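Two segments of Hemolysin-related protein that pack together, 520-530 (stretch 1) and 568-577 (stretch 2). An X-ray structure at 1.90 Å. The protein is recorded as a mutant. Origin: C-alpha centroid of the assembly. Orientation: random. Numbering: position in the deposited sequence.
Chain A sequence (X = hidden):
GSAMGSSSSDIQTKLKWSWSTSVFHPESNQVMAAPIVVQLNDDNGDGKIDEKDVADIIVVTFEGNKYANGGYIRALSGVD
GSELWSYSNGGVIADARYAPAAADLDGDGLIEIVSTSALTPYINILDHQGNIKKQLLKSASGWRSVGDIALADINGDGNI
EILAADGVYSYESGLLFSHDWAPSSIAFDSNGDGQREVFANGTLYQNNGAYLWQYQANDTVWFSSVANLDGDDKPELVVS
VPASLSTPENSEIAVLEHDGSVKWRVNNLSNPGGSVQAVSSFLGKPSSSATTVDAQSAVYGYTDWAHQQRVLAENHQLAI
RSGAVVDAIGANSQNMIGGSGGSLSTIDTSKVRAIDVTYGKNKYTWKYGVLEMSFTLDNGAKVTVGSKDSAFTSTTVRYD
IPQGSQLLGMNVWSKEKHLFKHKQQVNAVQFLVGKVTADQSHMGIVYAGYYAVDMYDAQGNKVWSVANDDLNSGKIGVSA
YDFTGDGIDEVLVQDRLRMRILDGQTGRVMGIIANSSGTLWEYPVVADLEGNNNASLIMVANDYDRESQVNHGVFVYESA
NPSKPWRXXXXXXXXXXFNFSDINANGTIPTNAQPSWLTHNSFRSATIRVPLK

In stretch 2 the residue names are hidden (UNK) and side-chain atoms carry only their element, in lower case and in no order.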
# COMPACT_ATOMS: atom_id res chain seq x y z
N LEU A 520 -4.43 -21.31 -9.22
CA LEU A 520 -5.54 -20.42 -9.51
C LEU A 520 -4.98 -19.02 -9.40
O LEU A 520 -4.27 -18.56 -10.32
CB LEU A 520 -6.71 -20.70 -8.56
CG LEU A 520 -7.45 -22.01 -8.78
CD1 LEU A 520 -8.40 -22.25 -7.62
CD2 LEU A 520 -8.20 -21.98 -10.10
N TRP A 521 -5.21 -18.31 -8.29
CA TRP A 521 -4.61 -17.00 -8.08
C TRP A 521 -4.04 -16.86 -6.67
O TRP A 521 -3.90 -15.74 -6.17
CB TRP A 521 -5.64 -15.89 -8.37
CG TRP A 521 -6.99 -16.19 -7.81
CD1 TRP A 521 -7.47 -15.84 -6.58
CD2 TRP A 521 -8.03 -16.94 -8.45
NE1 TRP A 521 -8.75 -16.31 -6.42
CE2 TRP A 521 -9.11 -17.00 -7.54
CE3 TRP A 521 -8.15 -17.57 -9.69
CZ2 TRP A 521 -10.30 -17.66 -7.84
CZ3 TRP A 521 -9.34 -18.22 -9.99
CH2 TRP A 521 -10.39 -18.26 -9.07
N GLU A 522 -3.68 -17.97 -6.02
CA GLU A 522 -3.09 -17.93 -4.69
C GLU A 522 -1.68 -17.34 -4.76
O GLU A 522 -1.08 -17.23 -5.83
CB GLU A 522 -3.05 -19.34 -4.09
CG GLU A 522 -1.97 -20.29 -4.65
CD GLU A 522 -2.40 -21.11 -5.88
OE1 GLU A 522 -3.31 -20.70 -6.64
OE2 GLU A 522 -1.78 -22.18 -6.08
N TYR A 523 -1.15 -16.94 -3.60
CA TYR A 523 0.23 -16.50 -3.52
C TYR A 523 0.79 -16.91 -2.16
O TYR A 523 0.03 -17.18 -1.22
CB TYR A 523 0.36 -14.98 -3.73
CG TYR A 523 -0.57 -14.13 -2.89
CD1 TYR A 523 -0.37 -13.97 -1.53
CD2 TYR A 523 -1.65 -13.47 -3.47
CE1 TYR A 523 -1.23 -13.20 -0.75
CE2 TYR A 523 -2.52 -12.68 -2.69
CZ TYR A 523 -2.29 -12.55 -1.34
OH TYR A 523 -3.11 -11.77 -0.56
N PRO A 524 2.11 -16.96 -2.03
CA PRO A 524 2.70 -17.19 -0.70
C PRO A 524 2.62 -15.93 0.14
O PRO A 524 2.53 -14.81 -0.38
CB PRO A 524 4.16 -17.55 -1.01
CG PRO A 524 4.25 -17.67 -2.51
CD PRO A 524 3.14 -16.85 -3.07
N VAL A 525 2.65 -16.12 1.46
CA VAL A 525 2.52 -15.03 2.42
C VAL A 525 3.68 -15.09 3.41
O VAL A 525 4.01 -16.17 3.92
CB VAL A 525 1.18 -15.12 3.17
CG1 VAL A 525 1.17 -14.23 4.43
CG2 VAL A 525 0.03 -14.75 2.23
N VAL A 526 4.28 -13.94 3.69
CA VAL A 526 5.23 -13.81 4.79
C VAL A 526 4.53 -13.08 5.93
O VAL A 526 3.91 -12.03 5.72
CB VAL A 526 6.50 -13.05 4.35
CG1 VAL A 526 7.40 -12.78 5.55
CG2 VAL A 526 7.25 -13.86 3.29
N ALA A 527 4.63 -13.65 7.13
CA ALA A 527 4.09 -13.00 8.31
C ALA A 527 4.92 -13.38 9.52
O ALA A 527 5.41 -14.52 9.62
CB ALA A 527 2.63 -13.37 8.54
N ASP A 528 5.07 -12.43 10.44
CA ASP A 528 5.78 -12.63 11.70
C ASP A 528 4.76 -13.15 12.71
O ASP A 528 4.06 -12.38 13.37
CB ASP A 528 6.43 -11.34 12.17
CG ASP A 528 7.23 -11.52 13.45
OD1 ASP A 528 7.23 -12.64 14.01
OD2 ASP A 528 7.86 -10.53 13.90
N LEU A 529 4.68 -14.48 12.82
CA LEU A 529 3.63 -15.09 13.63
C LEU A 529 3.85 -14.82 15.11
O LEU A 529 2.90 -14.48 15.83
CB LEU A 529 3.57 -16.59 13.35
CG LEU A 529 3.42 -16.99 11.88
CD1 LEU A 529 3.39 -18.51 11.73
CD2 LEU A 529 2.18 -16.38 11.25
N GLU A 530 5.09 -14.97 15.59
CA GLU A 530 5.36 -14.83 17.02
C GLU A 530 5.56 -13.38 17.45
O GLU A 530 5.42 -13.08 18.64
CB GLU A 530 6.60 -15.63 17.42
CG GLU A 530 6.46 -17.14 17.26
CD GLU A 530 6.60 -17.60 15.81
OE1 GLU A 530 7.04 -16.80 14.96
OE2 GLU A 530 6.28 -18.78 15.53
N UNK A 568 10.92 -7.28 10.22
CA UNK A 568 10.00 -6.23 9.77
C UNK A 568 8.87 -6.77 8.90
O UNK A 568 8.48 -6.15 7.91
c UNK A 568 11.72 -4.37 9.94
o UNK A 568 11.49 -4.27 11.14
c UNK A 568 10.77 -5.13 9.03
n UNK A 568 12.78 -3.84 9.36
N UNK A 569 8.32 -7.92 9.28
CA UNK A 569 7.18 -8.50 8.58
C UNK A 569 5.89 -8.27 9.36
O UNK A 569 5.87 -8.28 10.60
c UNK A 569 7.37 -10.00 8.36
N UNK A 570 4.80 -8.10 8.62
CA UNK A 570 3.49 -7.89 9.22
C UNK A 570 3.13 -9.03 10.16
O UNK A 570 3.46 -10.20 9.92
o UNK A 570 1.14 -7.50 8.74
c UNK A 570 2.41 -7.77 8.13
c UNK A 570 2.31 -9.05 7.32
N UNK A 571 2.43 -8.69 11.24
CA UNK A 571 1.87 -9.67 12.16
C UNK A 571 0.55 -10.26 11.67
O UNK A 571 0.02 -11.17 12.31
n UNK A 571 3.20 -10.65 15.37
n UNK A 571 2.93 -9.65 17.43
c UNK A 571 3.81 -9.49 14.71
c UNK A 571 1.62 -9.05 13.53
n UNK A 571 2.31 -11.83 17.12
c UNK A 571 2.83 -8.45 14.23
c UNK A 571 2.82 -10.70 16.64
N UNK A 572 -0.00 -9.74 10.58
CA UNK A 572 -1.37 -10.07 10.18
C UNK A 572 -1.48 -9.94 8.67
O UNK A 572 -0.93 -9.01 8.07
c UNK A 572 -2.11 -7.69 10.63
c UNK A 572 -2.38 -9.17 10.92
c UNK A 572 -3.82 -9.53 10.53
c UNK A 572 -4.85 -9.00 11.51
N UNK A 573 -2.18 -10.89 8.06
CA UNK A 573 -2.48 -10.85 6.63
C UNK A 573 -3.92 -11.34 6.50
O UNK A 573 -4.18 -12.53 6.32
c UNK A 573 -0.40 -10.42 1.10
c UNK A 573 -2.65 -11.81 3.54
c UNK A 573 -0.60 -10.91 3.50
c UNK A 573 0.68 -10.39 3.73
c UNK A 573 0.85 -9.92 1.34
c UNK A 573 -1.51 -11.70 5.83
c UNK A 573 -1.12 -10.91 2.19
c UNK A 573 -1.60 -11.49 4.35
c UNK A 573 1.39 -9.90 2.64
n UNK A 573 -2.37 -11.47 2.24
N UNK A 574 -4.86 -10.41 6.63
CA UNK A 574 -6.22 -10.78 7.00
C UNK A 574 -7.15 -10.92 5.80
O UNK A 574 -8.29 -11.37 5.98
o UNK A 574 -6.13 -7.79 6.76
c UNK A 574 -6.79 -9.74 7.96
n UNK A 574 -8.31 -8.02 7.25
c UNK A 574 -7.05 -8.42 7.28
N UNK A 575 -6.71 -10.56 4.60
CA UNK A 575 -7.55 -10.66 3.42
C UNK A 575 -6.64 -10.72 2.20
O UNK A 575 -5.45 -10.42 2.26
c UNK A 575 -8.89 -6.98 3.19
n UNK A 575 -8.53 -5.88 2.55
o UNK A 575 -9.96 -7.08 3.79
c UNK A 575 -8.53 -9.49 3.33
c UNK A 575 -7.89 -8.12 3.18
N UNK A 576 -7.23 -11.12 1.07
CA UNK A 576 -6.46 -11.28 -0.16
C UNK A 576 -5.95 -9.93 -0.66
O UNK A 576 -4.84 -9.85 -1.21
c UNK A 576 -6.58 -11.39 -3.53
o UNK A 576 -4.72 -13.22 -6.04
c UNK A 576 -5.39 -13.86 -3.85
c UNK A 576 -7.34 -11.95 -1.21
c UNK A 576 -6.04 -13.54 -2.66
c UNK A 576 -5.36 -12.93 -4.86
c UNK A 576 -5.95 -11.70 -4.71
c UNK A 576 -6.63 -12.30 -2.48
N UNK A 577 -6.74 -8.88 -0.50
CA UNK A 577 -6.35 -7.52 -0.90
C UNK A 577 -5.69 -6.78 0.26
O UNK A 577 -6.11 -5.71 0.69
c UNK A 577 -7.57 -6.76 -1.42
O HOH W 1 9.56 -9.97 11.07
O HOH W 2 7.02 -8.01 12.80

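Position 568 carries two side-chain carbons, the second bearing one oxygen and one nitrogen, and it points away from stretch 1: Asn568, whose amide suits this exposed place. At 569 a single carbon, pointing toward stretch 1, lies 4.0 Å from Val526 CG1 and 4.1 Å from Asp528 CB, which marks Ala569, a small apolar group in a buried place. Two waters also link Ala569 to Asp528: water 2 donates to both Asp528 OD2 and the backbone O of Ala569, while water 1 accepts from Ala569 N and donates weakly to Asp528 OD2.

Position 570 has one carbon carrying an oxygen and a carbon, the latter 3.7 Å from Val526 O. This is Thr570. Its OG1 donates to the backbone O of position 572, 2.6 Å away, joining its side chain to the backbone two residues on, while its methyl faces stretch 1. The backbone N of Asp528 donates to Thr570 O at 2.8 Å.

At 571 three carbons lead to a nitrogen, 2.8 Å from Asp528 O, and then a carbon with two more nitrogens, one of them 3.0 Å from Leu529 O. This is Arg571. CA-to-CB points away overall, but the m, m, m chain curls back so that NE and NH2 donate to those two carbonyls. A guanidinium suits the site because its edge offers several N-H groups to neighbouring carbonyls.

Position 572 shows four carbons forked at the first, with one arm two carbons long: Ile572. It is buried and points away from stretch 1, an apolar side chain serving the interior.

At 573 one carbon leads to fused five- and six-membered rings holding eight carbons and one nitrogen. Val525 CG2 sits 3.9 Å from the centroid of the five-membered ring, over the face, and the edge nitrogen is 2.9 Å from Tyr523 OH, hence Trp573, with NE1 as donor. Indole thus supplies both an apolar face and a donor.

Position 574 has two carbons, the second with oxygen and nitrogen: Asn574, out of reach of stretch 1, its buried ND2 hydrogen-bonded elsewhere in the structure. Position 575 has one carbon more before the same amide group: Gln575, pointing away, its amide satisfied at both ends, NE2 donating to the backbone O of position 577 (3.1 Å) and OE1 bonded elsewhere.

At 576 a carbon bears a six-carbon ring with one oxygen, 2.7 Å from Trp521 O: Tyr576. Its OH donates to that carbonyl, and Trp521 turns its ring edge toward the tyrosine face; the residue suits its place by pairing a packing ring with a hydroxyl at its tip. Position 577, one carbon pointing away, is Ala577, a small apolar group in a buried place without contact to stretch 1.

The contact joins an aromatic cluster to a polar backbone clasp. Tyr523 OH links the cluster, accepting from Trp573 NE1 and donating to Tyr576 O (2.7 Å); at the other end, Arg571 and Thr570 O engage the backbone of Asp528.

Stretch 2 (568-577) NATRIWNQYA
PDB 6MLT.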